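Local coordinates for carboxysome shell vertex protein CcmL (Gloeobacter violaceus, PDB 4JW0), which probably forms the pentameric vertices of the shell of the carboxysome, a polyhedral inclusion in which RuBisCO is sequestered, at residues M1-V6 against Q28-A33. Sequence-based numbering, arbitrary orientation.
Sequences MQIGRV and QLIDEA
This is an antiparallel strand pair in the OB fold of CcmL. Strand 2-11 lies between strands 24-30 and 54-59 in the sheet. Arg5 and Gln28 form the hydrogen-bonded pair. Arg5 N donates to Gln28 O at 2.7 Å, and Gln28 N returns a bond to Arg5 O at 2.8 Å. Both donors lie in the plane of the carbonyl they meet. Gly4 and Leu29 are the next, non-hydrogen-bonded pair, and Gly4 CA makes a CA-H...O contact with Gln28 O. Gln28 O thus receives this C-H as well as the N-H of Arg5. Beyond them Ile30 N donates to Ile3 O at 3.0 Å, but from above the carbonyl plane, 34° out of it.

The side chains of Arg5 and Gln28 run side by side on one face. Both place CG anti to the backbone N. Gln28 stays extended, while Arg5 bends at chi3 (83°), which turns the guanidinium edge to the amide. Arg5 NH2 donates to Gln28 OE1 at 2.7 Å, nearly straight, in the plane of the amide carbonyl and close to that of the guanidinium; the two planes are 32° apart. Arg5 NE adds a weak bond to the same oxygen. Gln28 NE2 donates to Leu37 O, so both ends of the amide are used and its flip is fixed. An alanine in place of Arg5 removes both donors to Gln28 OE1 and would probably leave the amide held less firmly, through NE2 alone.

Ile3 CG2 packs obliquely against Ile30 CB at 3.9 Å. Ile30 CD1 reaches back to Arg5 CB. At the subunit interface, Tyr40 OH of the second subunit hydrogen-bonds Ile3 N and Ile30 O, and Tyr40 O of that subunit takes Gln2 NE2. One water donates to Gln2 OE1 at 2.8 Å and to Ile30 O at 3.0 Å.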
ATOM      1  N   MET A   1      -4.064  -8.311  -7.299  1.00 17.75           N
ATOM      2  CA  MET A   1      -4.021  -7.665  -8.638  1.00 19.06           C
ATOM      3  C   MET A   1      -5.349  -6.984  -8.923  1.00 19.04           C
ATOM      4  O   MET A   1      -6.391  -7.383  -8.398  1.00 19.42           O
ATOM      5  CB  MET A   1      -3.742  -8.704  -9.728  1.00 17.96           C
ATOM      6  CG  MET A   1      -2.331  -9.260  -9.732  1.00 25.50           C
ATOM      7  SD  MET A   1      -2.015 -10.501  -8.464  1.00 25.81           S
ATOM      8  CE  MET A   1      -2.908 -11.911  -9.122  1.00 26.67           C
ATOM      9  N   GLN A   2      -5.307  -5.948  -9.753  1.00 22.69           N
ATOM     10  CA  GLN A   2      -6.516  -5.314 -10.242  1.00 18.24           C
ATOM     11  C   GLN A   2      -6.574  -5.422 -11.761  1.00 17.57           C
ATOM     12  O   GLN A   2      -5.580  -5.744 -12.418  1.00 19.69           O
ATOM     13  CB  GLN A   2      -6.568  -3.841  -9.828  1.00 19.62           C
ATOM     14  CG  GLN A   2      -6.677  -3.609  -8.329  1.00 24.09           C
ATOM     15  CD  GLN A   2      -8.050  -3.936  -7.783  1.00 26.01           C
ATOM     16  OE1 GLN A   2      -9.057  -3.394  -8.235  1.00 33.61           O
ATOM     17  NE2 GLN A   2      -8.099  -4.831  -6.810  1.00 29.67           N
ATOM     18  N   ILE A   3      -7.753  -5.150 -12.308  1.00 19.21           N
ATOM     19  CA  ILE A   3      -7.950  -5.128 -13.750  1.00 21.99           C
ATOM     20  C   ILE A   3      -7.860  -3.687 -14.225  1.00 22.07           C
ATOM     21  O   ILE A   3      -8.422  -2.784 -13.611  1.00 20.32           O
ATOM     22  CB  ILE A   3      -9.313  -5.722 -14.139  1.00 18.69           C
ATOM     23  CG1 ILE A   3      -9.419  -7.161 -13.626  1.00 22.25           C
ATOM     24  CG2 ILE A   3      -9.517  -5.674 -15.660  1.00 21.39           C
ATOM     25  CD1 ILE A   3     -10.821  -7.720 -13.619  1.00 26.41           C
ATOM     26  N   GLY A   4      -7.120  -3.472 -15.303  1.00 21.44           N
ATOM     27  CA  GLY A   4      -7.017  -2.161 -15.905  1.00 21.12           C
ATOM     28  C   GLY A   4      -7.252  -2.239 -17.394  1.00 25.06           C
ATOM     29  O   GLY A   4      -7.094  -3.295 -18.008  1.00 22.36           O
ATOM     30  N   ARG A   5      -7.633  -1.109 -17.973  1.00 21.84           N
ATOM     31  CA  ARG A   5      -7.816  -0.999 -19.412  1.00 22.38           C
ATOM     32  C   ARG A   5      -6.734  -0.069 -19.958  1.00 18.72           C
ATOM     33  O   ARG A   5      -6.473   0.991 -19.386  1.00 21.59           O
ATOM     34  CB  ARG A   5      -9.226  -0.462 -19.694  1.00 29.47           C
ATOM     35  CG  ARG A   5      -9.497  -0.018 -21.114  1.00 42.34           C
ATOM     36  CD  ARG A   5     -10.979   0.328 -21.288  1.00 35.45           C
ATOM     37  NE  ARG A   5     -11.304   1.692 -20.856  1.00 53.30           N
ATOM     38  CZ  ARG A   5     -11.889   2.617 -21.622  1.00 65.18           C
ATOM     39  NH1 ARG A   5     -12.230   2.352 -22.880  1.00 48.57           N
ATOM     40  NH2 ARG A   5     -12.139   3.827 -21.128  1.00 34.97           N
ATOM     41  N   VAL A   6      -6.072  -0.478 -21.036  1.00 20.10           N
ATOM     42  CA  VAL A   6      -4.973   0.310 -21.572  1.00 20.64           C
ATOM     43  C   VAL A   6      -5.527   1.533 -22.290  1.00 24.07           C
ATOM     44  O   VAL A   6      -6.317   1.401 -23.231  1.00 23.58           O
ATOM     45  CB  VAL A   6      -4.100  -0.490 -22.554  1.00 20.43           C
ATOM     46  CG1 VAL A   6      -2.987   0.384 -23.094  1.00 20.79           C
ATOM     47  CG2 VAL A   6      -3.525  -1.733 -21.887  1.00 21.68           C
ATOM     48  N   GLN A  28      -6.414   2.522 -17.025  1.00 20.78           N
ATOM     49  CA  GLN A  28      -7.602   2.946 -16.300  1.00 21.19           C
ATOM     50  C   GLN A  28      -8.176   1.776 -15.518  1.00 15.87           C
ATOM     51  O   GLN A  28      -8.376   0.695 -16.066  1.00 20.30           O
ATOM     52  CB  GLN A  28      -8.659   3.486 -17.264  1.00 18.67           C
ATOM     53  CG  GLN A  28      -9.946   3.882 -16.576  1.00 20.60           C
ATOM     54  CD  GLN A  28     -10.938   4.535 -17.524  1.00 27.55           C
ATOM     55  OE1 GLN A  28     -10.916   4.296 -18.730  1.00 26.90           O
ATOM     56  NE2 GLN A  28     -11.810   5.364 -16.978  1.00 24.02           N
ATOM     57  N   LEU A  29      -8.443   1.989 -14.235  1.00 17.92           N
ATOM     58  CA  LEU A  29      -8.994   0.928 -13.407  1.00 20.32           C
ATOM     59  C   LEU A  29     -10.383   0.531 -13.880  1.00 24.02           C
ATOM     60  O   LEU A  29     -11.181   1.370 -14.318  1.00 21.64           O
ATOM     61  CB  LEU A  29      -9.049   1.347 -11.938  1.00 19.12           C
ATOM     62  CG  LEU A  29      -7.779   1.161 -11.098  1.00 26.64           C
ATOM     63  CD1 LEU A  29      -7.564  -0.307 -10.788  1.00 29.28           C
ATOM     64  CD2 LEU A  29      -6.564   1.747 -11.798  1.00 24.00           C
ATOM     65  N   ILE A  30     -10.649  -0.765 -13.796  1.00 20.53           N
ATOM     66  CA  ILE A  30     -11.948  -1.328 -14.116  1.00 21.57           C
ATOM     67  C   ILE A  30     -12.576  -1.807 -12.814  1.00 27.05           C
ATOM     68  O   ILE A  30     -11.883  -2.367 -11.957  1.00 25.92           O
ATOM     69  CB  ILE A  30     -11.808  -2.510 -15.087  1.00 24.71           C
ATOM     70  CG1 ILE A  30     -11.310  -2.023 -16.451  1.00 21.05           C
ATOM     71  CG2 ILE A  30     -13.124  -3.263 -15.222  1.00 24.78           C
ATOM     72  CD1 ILE A  30     -12.247  -1.060 -17.139  1.00 25.08           C
ATOM     73  N   ASP A  31     -13.878  -1.587 -12.656  1.00 26.65           N
ATOM     74  CA  ASP A  31     -14.551  -1.932 -11.405  1.00 23.77           C
ATOM     75  C   ASP A  31     -15.154  -3.332 -11.453  1.00 24.03           C
ATOM     76  O   ASP A  31     -14.972  -4.067 -12.422  1.00 25.41           O
ATOM     77  CB  ASP A  31     -15.616  -0.890 -11.045  1.00 29.50           C
ATOM     78  CG  ASP A  31     -16.864  -0.992 -11.898  1.00 32.21           C
ATOM     79  OD1 ASP A  31     -17.061  -2.018 -12.583  1.00 34.47           O
ATOM     80  OD2 ASP A  31     -17.668  -0.035 -11.864  1.00 34.20           O
ATOM     81  N   GLU A  32     -15.879  -3.688 -10.397  1.00 29.45           N
ATOM     82  CA  GLU A  32     -16.389  -5.045 -10.221  1.00 32.36           C
ATOM     83  C   GLU A  32     -17.403  -5.447 -11.288  1.00 44.41           C
ATOM     84  O   GLU A  32     -17.674  -6.630 -11.474  1.00 36.26           O
ATOM     85  CB  GLU A  32     -17.046  -5.178  -8.849  1.00 33.06           C
ATOM     86  CG  GLU A  32     -18.277  -4.292  -8.686  1.00 34.65           C
ATOM     87  CD  GLU A  32     -19.240  -4.804  -7.634  1.00 50.92           C
ATOM     88  OE1 GLU A  32     -20.170  -4.051  -7.280  1.00 55.14           O
ATOM     89  OE2 GLU A  32     -19.073  -5.954  -7.170  1.00 51.24           O
ATOM     90  N   ALA A  33     -17.970  -4.460 -11.976  1.00 37.81           N
ATOM     91  CA  ALA A  33     -18.981  -4.720 -12.996  1.00 31.84           C
ATOM     92  C   ALA A  33     -18.417  -4.580 -14.410  1.00 30.11           C
ATOM     93  O   ALA A  33     -19.163  -4.599 -15.386  1.00 34.80           O
ATOM     94  CB  ALA A  33     -20.160  -3.784 -12.808  1.00 41.33           C
TER
HETATM   95  O   HOH W   1     -10.647  -1.383  -9.372  1.00 29.12           O